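Local coordinates for antiterminator Q protein (Enterobacteria phage SfI, PDB 6JNY) that probably works as a phage transcription antitermination factor that acts on RNA polymerase so that terminators are read through, at residues Glu14-Trp19 with Phe139-Val144; Ala25-Gly30 with Leu65-Val70; Ser37-Lys42 with Ile83-Tyr88; Ser72-Tyr75 with Lys79-Gly82. One frame throughout, in Å; residues are numbered along the deposited sequence.

Interaction 1: Glu14-Trp19 with Phe139-Val144; sequences EWLNGW and FMIYPV
Trp15 sets CE3 and CZ3 of its indole against CD1 and CE1 of Tyr142, the nearest pair being Trp15 CE3 and Tyr142 CE1 at 3.7 Å. The setting is a right-angled packing of two helices: Glu14-Trp19 belongs to the first long helix of this mainly helical protein, Phe139-Val144 to the long C-terminal one, and their local axes pass 10.4 Å apart at 91°. The six-membered ring of Trp15 and the ring of Tyr142 make an oblique pair, with planes at 80°, and Trp15 CE3 reaches the rim of the Tyr142 ring close to its plane. Trp19 of the same helix lays CD1 3.5 Å above one face of the Trp15 indole, displaced toward the rim.

Leu16 forms the buried half of the contact and divides its branches between two residues. CD1 meets Ile141 CG2 at 4.0 Å, whereas CD2 rests on the backbone N of Tyr142 at 3.8 Å. The leucine carries CG anti to its own backbone N (chi1 176°), which swings both methyls across to the C-terminal helix. Leu8, from the loop before the first helix, touches both Leu16 and Tyr142, and Leu145, one turn beyond Ile141, touches both Trp15 and Leu16. Beside these contacts Pro143, which has no N-H to give to the preceding turn, puts a kink in the helix right after Tyr142, whose CB stands 3.9 Å from Leu16 CD2.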
loop_
_atom_site.group_PDB
_atom_site.type_symbol
_atom_site.label_atom_id
_atom_site.label_comp_id
_atom_site.label_asym_id
_atom_site.label_seq_id
_atom_site.Cartn_x
_atom_site.Cartn_y
_atom_site.Cartn_z
ATOM N N GLU A 14 -11.014 2.876 -9.282
ATOM C CA GLU A 14 -12.147 3.017 -8.367
ATOM C C GLU A 14 -12.506 1.678 -7.732
ATOM O O GLU A 14 -12.768 1.597 -6.525
ATOM C CB GLU A 14 -13.356 3.594 -9.099
ATOM C CG GLU A 14 -13.191 5.024 -9.566
ATOM C CD GLU A 14 -14.302 5.451 -10.511
ATOM O OE1 GLU A 14 -15.303 4.710 -10.632
ATOM O OE2 GLU A 14 -14.172 6.526 -11.138
ATOM N N TRP A 15 -12.504 0.613 -8.531
ATOM C CA TRP A 15 -12.824 -0.721 -8.049
ATOM C C TRP A 15 -11.807 -1.185 -7.019
ATOM O O TRP A 15 -12.170 -1.612 -5.915
ATOM C CB TRP A 15 -12.840 -1.670 -9.250
ATOM C CG TRP A 15 -13.127 -3.090 -8.933
ATOM C CD1 TRP A 15 -14.354 -3.668 -8.799
ATOM C CD2 TRP A 15 -12.165 -4.136 -8.708
ATOM N NE1 TRP A 15 -14.220 -5.003 -8.499
ATOM C CE2 TRP A 15 -12.886 -5.316 -8.434
ATOM C CE3 TRP A 15 -10.770 -4.181 -8.693
ATOM C CZ2 TRP A 15 -12.256 -6.536 -8.174
ATOM C CZ3 TRP A 15 -10.141 -5.392 -8.442
ATOM C CH2 TRP A 15 -10.884 -6.557 -8.189
ATOM N N LEU A 16 -10.519 -1.096 -7.356
ATOM C CA LEU A 16 -9.496 -1.608 -6.450
ATOM C C LEU A 16 -9.382 -0.750 -5.200
ATOM O O LEU A 16 -9.252 -1.280 -4.092
ATOM C CB LEU A 16 -8.147 -1.712 -7.157
ATOM C CG LEU A 16 -6.988 -2.144 -6.252
ATOM C CD1 LEU A 16 -7.283 -3.499 -5.606
ATOM C CD2 LEU A 16 -5.704 -2.187 -7.040
ATOM N N ASN A 17 -9.420 0.574 -5.353
ATOM C CA ASN A 17 -9.368 1.450 -4.188
ATOM C C ASN A 17 -10.515 1.149 -3.239
ATOM O O ASN A 17 -10.329 1.151 -2.013
ATOM C CB ASN A 17 -9.416 2.908 -4.632
ATOM C CG ASN A 17 -9.405 3.856 -3.466
ATOM O OD1 ASN A 17 -8.367 4.076 -2.842
ATOM N ND2 ASN A 17 -10.572 4.399 -3.148
ATOM N N GLY A 18 -11.702 0.880 -3.776
ATOM C CA GLY A 18 -12.827 0.544 -2.922
ATOM C C GLY A 18 -12.563 -0.710 -2.112
ATOM O O GLY A 18 -12.794 -0.745 -0.899
ATOM N N TRP A 19 -12.067 -1.762 -2.771
ATOM C CA TRP A 19 -11.756 -3.002 -2.060
ATOM C C TRP A 19 -10.668 -2.781 -1.022
ATOM O O TRP A 19 -10.742 -3.325 0.087
ATOM C CB TRP A 19 -11.330 -4.087 -3.053
ATOM C CG TRP A 19 -12.470 -4.852 -3.619
ATOM C CD1 TRP A 19 -12.831 -4.937 -4.942
ATOM C CD2 TRP A 19 -13.415 -5.653 -2.896
ATOM N NE1 TRP A 19 -13.944 -5.735 -5.075
ATOM C CE2 TRP A 19 -14.318 -6.186 -3.836
ATOM C CE3 TRP A 19 -13.590 -5.966 -1.544
ATOM C CZ2 TRP A 19 -15.374 -7.022 -3.468
ATOM C CZ3 TRP A 19 -14.637 -6.799 -1.186
ATOM C CH2 TRP A 19 -15.510 -7.316 -2.144
ATOM N N PHE A 139 -1.205 -0.747 -9.127
ATOM C CA PHE A 139 -1.005 -1.368 -10.431
ATOM C C PHE A 139 -0.599 -2.830 -10.294
ATOM O O PHE A 139 -1.075 -3.689 -11.057
ATOM C CB PHE A 139 0.039 -0.568 -11.211
ATOM C CG PHE A 139 0.238 -1.063 -12.612
ATOM C CD1 PHE A 139 -0.601 -0.648 -13.626
ATOM C CD2 PHE A 139 1.245 -1.966 -12.897
ATOM C CE1 PHE A 139 -0.427 -1.116 -14.924
ATOM C CE2 PHE A 139 1.420 -2.443 -14.187
ATOM C CZ PHE A 139 0.584 -2.013 -15.191
ATOM N N MET A 140 0.294 -3.128 -9.347
ATOM C CA MET A 140 0.745 -4.502 -9.128
ATOM C C MET A 140 -0.370 -5.356 -8.542
ATOM O O MET A 140 -0.499 -6.546 -8.872
ATOM C CB MET A 140 1.937 -4.523 -8.177
ATOM C CG MET A 140 3.212 -3.885 -8.696
ATOM S SD MET A 140 4.271 -3.412 -7.304
ATOM C CE MET A 140 4.677 -5.023 -6.637
ATOM N N ILE A 141 -1.160 -4.780 -7.637
ATOM C CA ILE A 141 -2.177 -5.554 -6.942
ATOM C C ILE A 141 -3.352 -5.893 -7.859
ATOM O O ILE A 141 -3.901 -6.999 -7.788
ATOM C CB ILE A 141 -2.618 -4.819 -5.664
ATOM C CG1 ILE A 141 -1.495 -4.836 -4.636
ATOM C CG2 ILE A 141 -3.847 -5.477 -5.077
ATOM C CD1 ILE A 141 -1.698 -3.792 -3.536
ATOM N N TYR A 142 -3.760 -4.970 -8.728
ATOM C CA TYR A 142 -5.008 -5.094 -9.480
ATOM C C TYR A 142 -5.184 -6.432 -10.212
ATOM O O TYR A 142 -6.198 -7.108 -9.993
ATOM C CB TYR A 142 -5.208 -3.922 -10.463
ATOM C CG TYR A 142 -6.380 -4.170 -11.383
ATOM C CD1 TYR A 142 -7.677 -3.935 -10.952
ATOM C CD2 TYR A 142 -6.200 -4.722 -12.649
ATOM C CE1 TYR A 142 -8.768 -4.197 -11.754
ATOM C CE2 TYR A 142 -7.288 -4.996 -13.458
ATOM C CZ TYR A 142 -8.569 -4.724 -13.007
ATOM O OH TYR A 142 -9.658 -4.989 -13.816
ATOM N N PRO A 143 -4.272 -6.848 -11.099
ATOM C CA PRO A 143 -4.534 -8.104 -11.827
ATOM C C PRO A 143 -4.584 -9.305 -10.918
ATOM O O PRO A 143 -5.321 -10.260 -11.199
ATOM C CB PRO A 143 -3.362 -8.202 -12.805
ATOM C CG PRO A 143 -2.260 -7.441 -12.147
ATOM C CD PRO A 143 -2.938 -6.302 -11.422
ATOM N N VAL A 144 -3.828 -9.285 -9.826
ATOM C CA VAL A 144 -3.814 -10.415 -8.909
ATOM C C VAL A 144 -5.111 -10.490 -8.126
ATOM O O VAL A 144 -5.629 -11.582 -7.867
ATOM C CB VAL A 144 -2.585 -10.351 -7.989
ATOM C CG1 VAL A 144 -2.494 -11.600 -7.130
ATOM C CG2 VAL A 144 -1.324 -10.184 -8.822
#

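Interaction 2: Ala25-Gly30 with Leu65-Val70; sequences AWVYSG and LISQVV
Trp26 and Ser67 make the close part of this contact: CZ3, on the rim of the indole, comes to 3.5 Å from Ser67 OG, which lies near the plane of the ring. Val27 adds a looser touch with CG2, 4.2 Å from the same Ser67 OG. Val27 also packs on Ile40 and Met44 of helix 38-45. A hydroxyl buried among hydrocarbon needs polar partners, and here they lie just outside the two segments: Ser67 OG is hydrogen-bonded to Gly63 O, one turn back in its own helix, and to Trp23 NE1. The indole of Trp26 is tied down likewise, its NE1 bonding to Asp60 OD1, so the ring is held at its nitrogen while its far carbons meet the serine. Trp26 CG stands anti to the backbone N (chi1 -178°), and this sends the indole across to helix 60-74.

Toward solvent the character changes. Helix 10-28 finishes in a Schellman motif: Gly30 adopts a positive phi of 89°, a conformation readily taken by a residue without a side chain, and Gly30 N bonds to Val27 O at 2.8 Å. Ser29 OG donates to Trp26 O at 2.7 Å, tilted 23° from the carbonyl plane, and is itself bonded to Arg31 NH1. The exposed Tyr28 meets the ring of His90.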
loop_
_atom_site.group_PDB
_atom_site.type_symbol
_atom_site.label_atom_id
_atom_site.label_comp_id
_atom_site.label_asym_id
_atom_site.label_seq_id
_atom_site.Cartn_x
_atom_site.Cartn_y
_atom_site.Cartn_z
ATOM N N ALA A 25 -9.852 -1.315 6.528
ATOM C CA ALA A 25 -10.615 -1.187 7.769
ATOM C C ALA A 25 -10.715 -2.531 8.482
ATOM O O ALA A 25 -10.648 -2.601 9.722
ATOM C CB ALA A 25 -12.004 -0.637 7.453
ATOM N N TRP A 26 -10.853 -3.609 7.715
ATOM C CA TRP A 26 -10.890 -4.952 8.291
ATOM C C TRP A 26 -9.563 -5.291 8.963
ATOM O O TRP A 26 -9.537 -5.796 10.093
ATOM C CB TRP A 26 -11.239 -5.945 7.188
ATOM C CG TRP A 26 -11.372 -7.358 7.605
ATOM C CD1 TRP A 26 -12.473 -7.953 8.150
ATOM C CD2 TRP A 26 -10.378 -8.378 7.486
ATOM N NE1 TRP A 26 -12.216 -9.281 8.393
ATOM C CE2 TRP A 26 -10.937 -9.567 7.993
ATOM C CE3 TRP A 26 -9.060 -8.398 7.009
ATOM C CZ2 TRP A 26 -10.228 -10.769 8.028
ATOM C CZ3 TRP A 26 -8.359 -9.586 7.051
ATOM C CH2 TRP A 26 -8.943 -10.759 7.548
ATOM N N VAL A 27 -8.444 -5.007 8.291
ATOM C CA VAL A 27 -7.131 -5.229 8.897
ATOM C C VAL A 27 -6.977 -4.403 10.169
ATOM O O VAL A 27 -6.518 -4.903 11.209
ATOM C CB VAL A 27 -6.020 -4.898 7.886
ATOM C CG1 VAL A 27 -4.670 -4.822 8.567
ATOM C CG2 VAL A 27 -5.998 -5.928 6.767
ATOM N N TYR A 28 -7.344 -3.119 10.105
ATOM C CA TYR A 28 -7.136 -2.219 11.237
ATOM C C TYR A 28 -7.930 -2.662 12.457
ATOM O O TYR A 28 -7.552 -2.344 13.591
ATOM C CB TYR A 28 -7.520 -0.793 10.846
ATOM C CG TYR A 28 -6.977 0.293 11.750
ATOM C CD1 TYR A 28 -5.608 0.516 11.856
ATOM C CD2 TYR A 28 -7.833 1.128 12.452
ATOM C CE1 TYR A 28 -5.111 1.519 12.662
ATOM C CE2 TYR A 28 -7.344 2.135 13.269
ATOM C CZ TYR A 28 -5.982 2.328 13.361
ATOM O OH TYR A 28 -5.489 3.327 14.168
ATOM N N SER A 29 -9.027 -3.380 12.242
ATOM C CA SER A 29 -9.826 -3.908 13.340
ATOM C C SER A 29 -9.196 -5.127 13.992
ATOM O O SER A 29 -9.738 -5.623 14.991
ATOM C CB SER A 29 -11.216 -4.269 12.832
ATOM O OG SER A 29 -11.223 -5.555 12.251
ATOM N N GLY A 30 -8.086 -5.623 13.457
ATOM C CA GLY A 30 -7.345 -6.707 14.062
ATOM C C GLY A 30 -7.764 -8.093 13.643
ATOM O O GLY A 30 -7.345 -9.068 14.281
ATOM N N LEU A 65 -8.894 -13.232 1.663
ATOM C CA LEU A 65 -8.493 -13.333 0.264
ATOM C C LEU A 65 -7.662 -12.123 -0.142
ATOM O O LEU A 65 -6.605 -12.260 -0.772
ATOM C CB LEU A 65 -9.729 -13.458 -0.628
ATOM C CG LEU A 65 -9.536 -13.584 -2.147
ATOM C CD1 LEU A 65 -10.660 -14.386 -2.753
ATOM C CD2 LEU A 65 -9.449 -12.227 -2.845
ATOM N N ILE A 66 -8.127 -10.925 0.210
ATOM C CA ILE A 66 -7.386 -9.724 -0.163
ATOM C C ILE A 66 -6.034 -9.686 0.530
ATOM O O ILE A 66 -5.035 -9.264 -0.059
ATOM C CB ILE A 66 -8.212 -8.453 0.101
ATOM C CG1 ILE A 66 -9.477 -8.462 -0.749
ATOM C CG2 ILE A 66 -7.368 -7.183 -0.174
ATOM C CD1 ILE A 66 -10.546 -7.474 -0.261
ATOM N N SER A 67 -5.986 -10.092 1.800
ATOM C CA SER A 67 -4.727 -10.064 2.537
ATOM C C SER A 67 -3.701 -10.991 1.902
ATOM O O SER A 67 -2.512 -10.652 1.823
ATOM C CB SER A 67 -4.963 -10.496 3.986
ATOM O OG SER A 67 -5.824 -9.612 4.681
ATOM N N GLN A 68 -4.138 -12.183 1.489
ATOM C CA GLN A 68 -3.243 -13.119 0.820
ATOM C C GLN A 68 -2.748 -12.538 -0.494
ATOM O O GLN A 68 -1.567 -12.676 -0.839
ATOM C CB GLN A 68 -3.969 -14.442 0.573
ATOM C CG GLN A 68 -4.313 -15.222 1.828
ATOM C CD GLN A 68 -4.754 -16.641 1.520
ATOM O OE1 GLN A 68 -4.736 -17.510 2.390
ATOM N NE2 GLN A 68 -5.150 -16.883 0.270
ATOM N N VAL A 69 -3.631 -11.865 -1.237
ATOM C CA VAL A 69 -3.212 -11.208 -2.473
ATOM C C VAL A 69 -2.182 -10.130 -2.178
ATOM O O VAL A 69 -1.113 -10.074 -2.800
ATOM C CB VAL A 69 -4.436 -10.653 -3.220
ATOM C CG1 VAL A 69 -4.019 -9.682 -4.298
ATOM C CG2 VAL A 69 -5.250 -11.791 -3.792
ATOM N N VAL A 70 -2.491 -9.240 -1.234
ATOM C CA VAL A 70 -1.605 -8.112 -0.980
ATOM C C VAL A 70 -0.251 -8.587 -0.474
ATOM O O VAL A 70 0.796 -8.101 -0.916
ATOM C CB VAL A 70 -2.267 -7.116 -0.014
ATOM C CG1 VAL A 70 -1.268 -6.073 0.442
ATOM C CG2 VAL A 70 -3.452 -6.470 -0.690
#

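Interaction 3: Ser37-Lys42 with Ile83-Tyr88; sequences SSVIAK and ILLSYY
Leu85 carries the apolar part of this contact almost alone, fitting its forked end against two consecutive residues of the short helix 38-45. Its CD1 lies 4.0 Å from Ile40 CG1 and its CD2 4.1 Å from that same Ile40 CG1, so the fork straddles one methylene; the two side chains meet at about a right angle. CD1 also approaches Val39 CG1 at 4.2 Å. With CG anti to the carbonyl carbon (chi1 -71°), the leucine extends from its helix toward Ile40; the CA atoms of Ile40 and Leu85, the nearest across the contact, are 7.6 Å apart.

Polar interactions work within the segments rather than between them. Ser37 is the N-cap of helix 38-45: its OG accepts from Ile40 N at 3.2 Å along a nearly straight bond of 167°. That OG is buried and has a second partner in Asp71 OD1, which links the start of this helix to helix 60-74.

Ring packing appears on the other segment, where a wider pi-type turn spans 86-88 and Tyr87 CD1 stands 3.5 Å above the centre of the Tyr88 ring. Helix 78-90 also packs against several other helices: Leu85 touches Trp23 of helix 10-28, Leu84 packs on Ile141 of helix 123-155, and Ile83 and Tyr87 meet Ile97 of helix 94-103.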
loop_
_atom_site.group_PDB
_atom_site.type_symbol
_atom_site.label_atom_id
_atom_site.label_comp_id
_atom_site.label_asym_id
_atom_site.label_seq_id
_atom_site.Cartn_x
_atom_site.Cartn_y
_atom_site.Cartn_z
ATOM N N SER A 37 0.581 -12.909 7.548
ATOM C CA SER A 37 1.459 -11.859 7.052
ATOM C C SER A 37 2.236 -11.236 8.205
ATOM O O SER A 37 1.662 -10.533 9.042
ATOM C CB SER A 37 0.649 -10.782 6.317
ATOM O OG SER A 37 1.474 -9.681 5.970
ATOM N N SER A 38 3.548 -11.486 8.260
ATOM C CA SER A 38 4.359 -10.875 9.303
ATOM C C SER A 38 4.433 -9.360 9.153
ATOM O O SER A 38 4.480 -8.645 10.160
ATOM C CB SER A 38 5.757 -11.495 9.331
ATOM O OG SER A 38 6.395 -11.380 8.075
ATOM N N VAL A 39 4.436 -8.849 7.919
ATOM C CA VAL A 39 4.491 -7.400 7.728
ATOM C C VAL A 39 3.243 -6.743 8.301
ATOM O O VAL A 39 3.324 -5.755 9.043
ATOM C CB VAL A 39 4.691 -7.042 6.243
ATOM C CG1 VAL A 39 4.590 -5.545 6.062
ATOM C CG2 VAL A 39 6.043 -7.527 5.734
ATOM N N ILE A 40 2.067 -7.280 7.967
ATOM C CA ILE A 40 0.829 -6.705 8.493
ATOM C C ILE A 40 0.772 -6.840 10.008
ATOM O O ILE A 40 0.393 -5.896 10.711
ATOM C CB ILE A 40 -0.406 -7.306 7.801
ATOM C CG1 ILE A 40 -0.372 -6.995 6.301
ATOM C CG2 ILE A 40 -1.685 -6.753 8.420
ATOM C CD1 ILE A 40 -1.418 -7.717 5.513
ATOM N N ALA A 41 1.163 -8.006 10.535
ATOM C CA ALA A 41 1.165 -8.213 11.983
ATOM C C ALA A 41 2.089 -7.227 12.686
ATOM O O ALA A 41 1.715 -6.624 13.700
ATOM C CB ALA A 41 1.563 -9.654 12.297
ATOM N N LYS A 42 3.305 -7.044 12.161
ATOM C CA LYS A 42 4.221 -6.064 12.741
ATOM C C LYS A 42 3.653 -4.656 12.651
ATOM O O LYS A 42 3.795 -3.860 13.588
ATOM C CB LYS A 42 5.580 -6.122 12.043
ATOM C CG LYS A 42 6.621 -5.192 12.647
ATOM C CD LYS A 42 8.020 -5.516 12.143
ATOM C CE LYS A 42 9.079 -4.793 12.963
ATOM N NZ LYS A 42 9.074 -5.249 14.384
ATOM N N ILE A 83 3.728 1.809 3.323
ATOM C CA ILE A 83 2.985 2.979 2.869
ATOM C C ILE A 83 1.554 2.601 2.516
ATOM O O ILE A 83 0.606 3.329 2.832
ATOM C CB ILE A 83 3.727 3.655 1.704
ATOM C CG1 ILE A 83 4.944 4.420 2.233
ATOM C CG2 ILE A 83 2.804 4.568 0.915
ATOM C CD1 ILE A 83 5.928 4.802 1.168
ATOM N N LEU A 84 1.375 1.457 1.846
ATOM C CA LEU A 84 0.038 0.965 1.559
ATOM C C LEU A 84 -0.770 0.769 2.834
ATOM O O LEU A 84 -1.952 1.130 2.886
ATOM C CB LEU A 84 0.137 -0.359 0.790
ATOM C CG LEU A 84 -1.163 -0.948 0.244
ATOM C CD1 LEU A 84 -1.618 -0.178 -0.978
ATOM C CD2 LEU A 84 -0.981 -2.438 -0.112
ATOM N N LEU A 85 -0.149 0.186 3.872
ATOM C CA LEU A 85 -0.856 -0.043 5.133
ATOM C C LEU A 85 -1.173 1.265 5.858
ATOM O O LEU A 85 -2.275 1.422 6.389
ATOM C CB LEU A 85 -0.058 -1.002 6.026
ATOM C CG LEU A 85 -0.027 -2.460 5.527
ATOM C CD1 LEU A 85 1.043 -3.266 6.272
ATOM C CD2 LEU A 85 -1.381 -3.109 5.668
ATOM N N SER A 86 -0.242 2.223 5.845
ATOM C CA SER A 86 -0.526 3.538 6.425
ATOM C C SER A 86 -1.754 4.164 5.777
ATOM O O SER A 86 -2.664 4.634 6.465
ATOM C CB SER A 86 0.685 4.453 6.269
ATOM O OG SER A 86 1.764 4.011 7.078
ATOM N N TYR A 87 -1.826 4.125 4.445
ATOM C CA TYR A 87 -2.925 4.783 3.748
ATOM C C TYR A 87 -4.240 4.034 3.939
ATOM O O TYR A 87 -5.270 4.640 4.251
ATOM C CB TYR A 87 -2.580 4.894 2.262
ATOM C CG TYR A 87 -3.561 5.690 1.441
ATOM C CD1 TYR A 87 -4.345 5.064 0.477
ATOM C CD2 TYR A 87 -3.663 7.068 1.569
ATOM C CE1 TYR A 87 -5.227 5.783 -0.307
ATOM C CE2 TYR A 87 -4.544 7.788 0.796
ATOM C CZ TYR A 87 -5.318 7.153 -0.143
ATOM O OH TYR A 87 -6.197 7.865 -0.920
ATOM N N TYR A 88 -4.240 2.714 3.715
ATOM C CA TYR A 88 -5.504 1.986 3.726
ATOM C C TYR A 88 -5.898 1.464 5.101
ATOM O O TYR A 88 -7.077 1.521 5.444
ATOM C CB TYR A 88 -5.491 0.845 2.687
ATOM C CG TYR A 88 -5.643 1.353 1.281
ATOM C CD1 TYR A 88 -6.825 1.940 0.861
ATOM C CD2 TYR A 88 -4.579 1.296 0.398
ATOM C CE1 TYR A 88 -6.969 2.413 -0.437
ATOM C CE2 TYR A 88 -4.704 1.775 -0.894
ATOM C CZ TYR A 88 -5.901 2.337 -1.295
ATOM O OH TYR A 88 -6.032 2.806 -2.580
#

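Interaction 4: Ser72-Tyr75 with Lys79-Gly82; sequences SVMY and KAFG
Met74 and Phe81 have the nearest CA atoms of the two segments, 5.5 Å apart, where the chain leaves helix 60-74, turns within a few residues and runs back roughly the other way as helix 78-90. The result is a helical hairpin, and the close backbones let main-chain atoms join the packing: Met74 O comes within 3.5 Å of Phe81 CD2.

Among the side chains, methionine lies over phenylalanine. Met74 CB sits above one face of the Phe81 ring in a CH-pi contact, 3.7 Å from the centroid and 18° off the normal. Met74 CB is 3.6 Å from both Phe81 CG and Phe81 CD2, so it is offset toward that side of the ring. Beyond CB the chain curls, bending at chi2 (-60°) as well as at chi3, and this hook brings Met74 CE back to 3.6 Å from Ala80 CB. One residue therefore grips two neighbours of the next helix, CB over the ring and CE on the small methyl. Tyr75 adds only a peripheral touch, its backbone N lying 4.0 Å from Phe81 CD2.

Ala80 N is hydrogen-bonded to Asp77 OD1 in the turn. Around the hairpin, helix 123-155 supplies Ser137 beside Met74 and Ile133 beside Ala80, while Phe81 also meets Val70 of helix 60-74 and Val39 and Ile40 of helix 38-45.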
loop_
_atom_site.group_PDB
_atom_site.type_symbol
_atom_site.label_atom_id
_atom_site.label_comp_id
_atom_site.label_asym_id
_atom_site.label_seq_id
_atom_site.Cartn_x
_atom_site.Cartn_y
_atom_site.Cartn_z
ATOM N N SER A 72 1.225 -11.436 -0.986
ATOM C CA SER A 72 1.940 -12.161 -2.030
ATOM C C SER A 72 2.490 -11.237 -3.108
ATOM O O SER A 72 3.373 -11.643 -3.874
ATOM C CB SER A 72 1.007 -13.189 -2.662
ATOM O OG SER A 72 0.103 -12.575 -3.553
ATOM N N VAL A 73 1.966 -10.022 -3.211
ATOM C CA VAL A 73 2.442 -9.042 -4.171
ATOM C C VAL A 73 3.449 -8.087 -3.541
ATOM O O VAL A 73 4.474 -7.776 -4.147
ATOM C CB VAL A 73 1.238 -8.279 -4.770
ATOM C CG1 VAL A 73 1.687 -7.006 -5.470
ATOM C CG2 VAL A 73 0.445 -9.186 -5.723
ATOM N N MET A 74 3.165 -7.608 -2.329
ATOM C CA MET A 74 3.899 -6.506 -1.726
ATOM C C MET A 74 5.062 -6.934 -0.846
ATOM O O MET A 74 5.809 -6.063 -0.379
ATOM C CB MET A 74 2.948 -5.646 -0.882
ATOM C CG MET A 74 1.797 -5.032 -1.667
ATOM S SD MET A 74 2.347 -3.954 -3.005
ATOM C CE MET A 74 3.375 -2.794 -2.105
ATOM N N TYR A 75 5.228 -8.236 -0.578
ATOM C CA TYR A 75 6.323 -8.653 0.290
ATOM C C TYR A 75 7.675 -8.251 -0.279
ATOM O O TYR A 75 8.642 -8.138 0.475
ATOM C CB TYR A 75 6.288 -10.170 0.532
ATOM C CG TYR A 75 6.859 -10.973 -0.624
ATOM C CD1 TYR A 75 6.058 -11.355 -1.694
ATOM C CD2 TYR A 75 8.207 -11.331 -0.656
ATOM C CE1 TYR A 75 6.575 -12.077 -2.758
ATOM C CE2 TYR A 75 8.730 -12.039 -1.717
ATOM C CZ TYR A 75 7.913 -12.414 -2.761
ATOM O OH TYR A 75 8.441 -13.125 -3.818
ATOM N N LYS A 79 9.032 -1.180 2.098
ATOM C CA LYS A 79 8.731 0.246 2.191
ATOM C C LYS A 79 7.364 0.549 1.595
ATOM O O LYS A 79 6.527 1.204 2.228
ATOM C CB LYS A 79 9.820 1.046 1.477
ATOM C CG LYS A 79 9.699 2.562 1.591
ATOM C CD LYS A 79 10.733 3.228 0.688
ATOM C CE LYS A 79 10.669 4.739 0.774
ATOM N NZ LYS A 79 11.530 5.395 -0.264
ATOM N N ALA A 80 7.115 0.059 0.379
ATOM C CA ALA A 80 5.826 0.274 -0.264
ATOM C C ALA A 80 4.705 -0.410 0.500
ATOM O O ALA A 80 3.603 0.138 0.624
ATOM C CB ALA A 80 5.873 -0.219 -1.712
ATOM N N PHE A 81 4.962 -1.620 1.010
ATOM C CA PHE A 81 3.968 -2.321 1.817
ATOM C C PHE A 81 3.552 -1.465 3.011
ATOM O O PHE A 81 2.356 -1.301 3.278
ATOM C CB PHE A 81 4.563 -3.662 2.265
ATOM C CG PHE A 81 3.552 -4.759 2.545
ATOM C CD1 PHE A 81 2.211 -4.493 2.818
ATOM C CD2 PHE A 81 3.972 -6.091 2.549
ATOM C CE1 PHE A 81 1.320 -5.536 3.078
ATOM C CE2 PHE A 81 3.087 -7.135 2.810
ATOM C CZ PHE A 81 1.764 -6.861 3.079
ATOM N N GLY A 82 4.524 -0.872 3.701
ATOM C CA GLY A 82 4.195 -0.033 4.843
ATOM C C GLY A 82 3.385 1.190 4.458
ATOM O O GLY A 82 2.444 1.574 5.162
#

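How the interactions relate
Interaction 1 joins helix 10-28 to helix 123-155 and closes a chain loop within which the other three lie. Interactions 2 and 3 alternate along the sequence, and interaction 4 is nested inside interaction 3. Centres are about 8 Å (3 and 4) to 16 Å (1 and 3) apart, and every pair touches. Helix 10-28 serves interactions 1 and 2, helix 60-74 serves 2 and 4, and helix 78-90 serves 3 and 4. Val27 packs on Ile40, Val70 on Phe81 and Leu84, and Ile141 on Val69, while Asn17 OD1 and Tyr88 OH, 2.7 Å apart, probably share a hydrogen bond. Distant parts of the sequence thus form one continuous helical core.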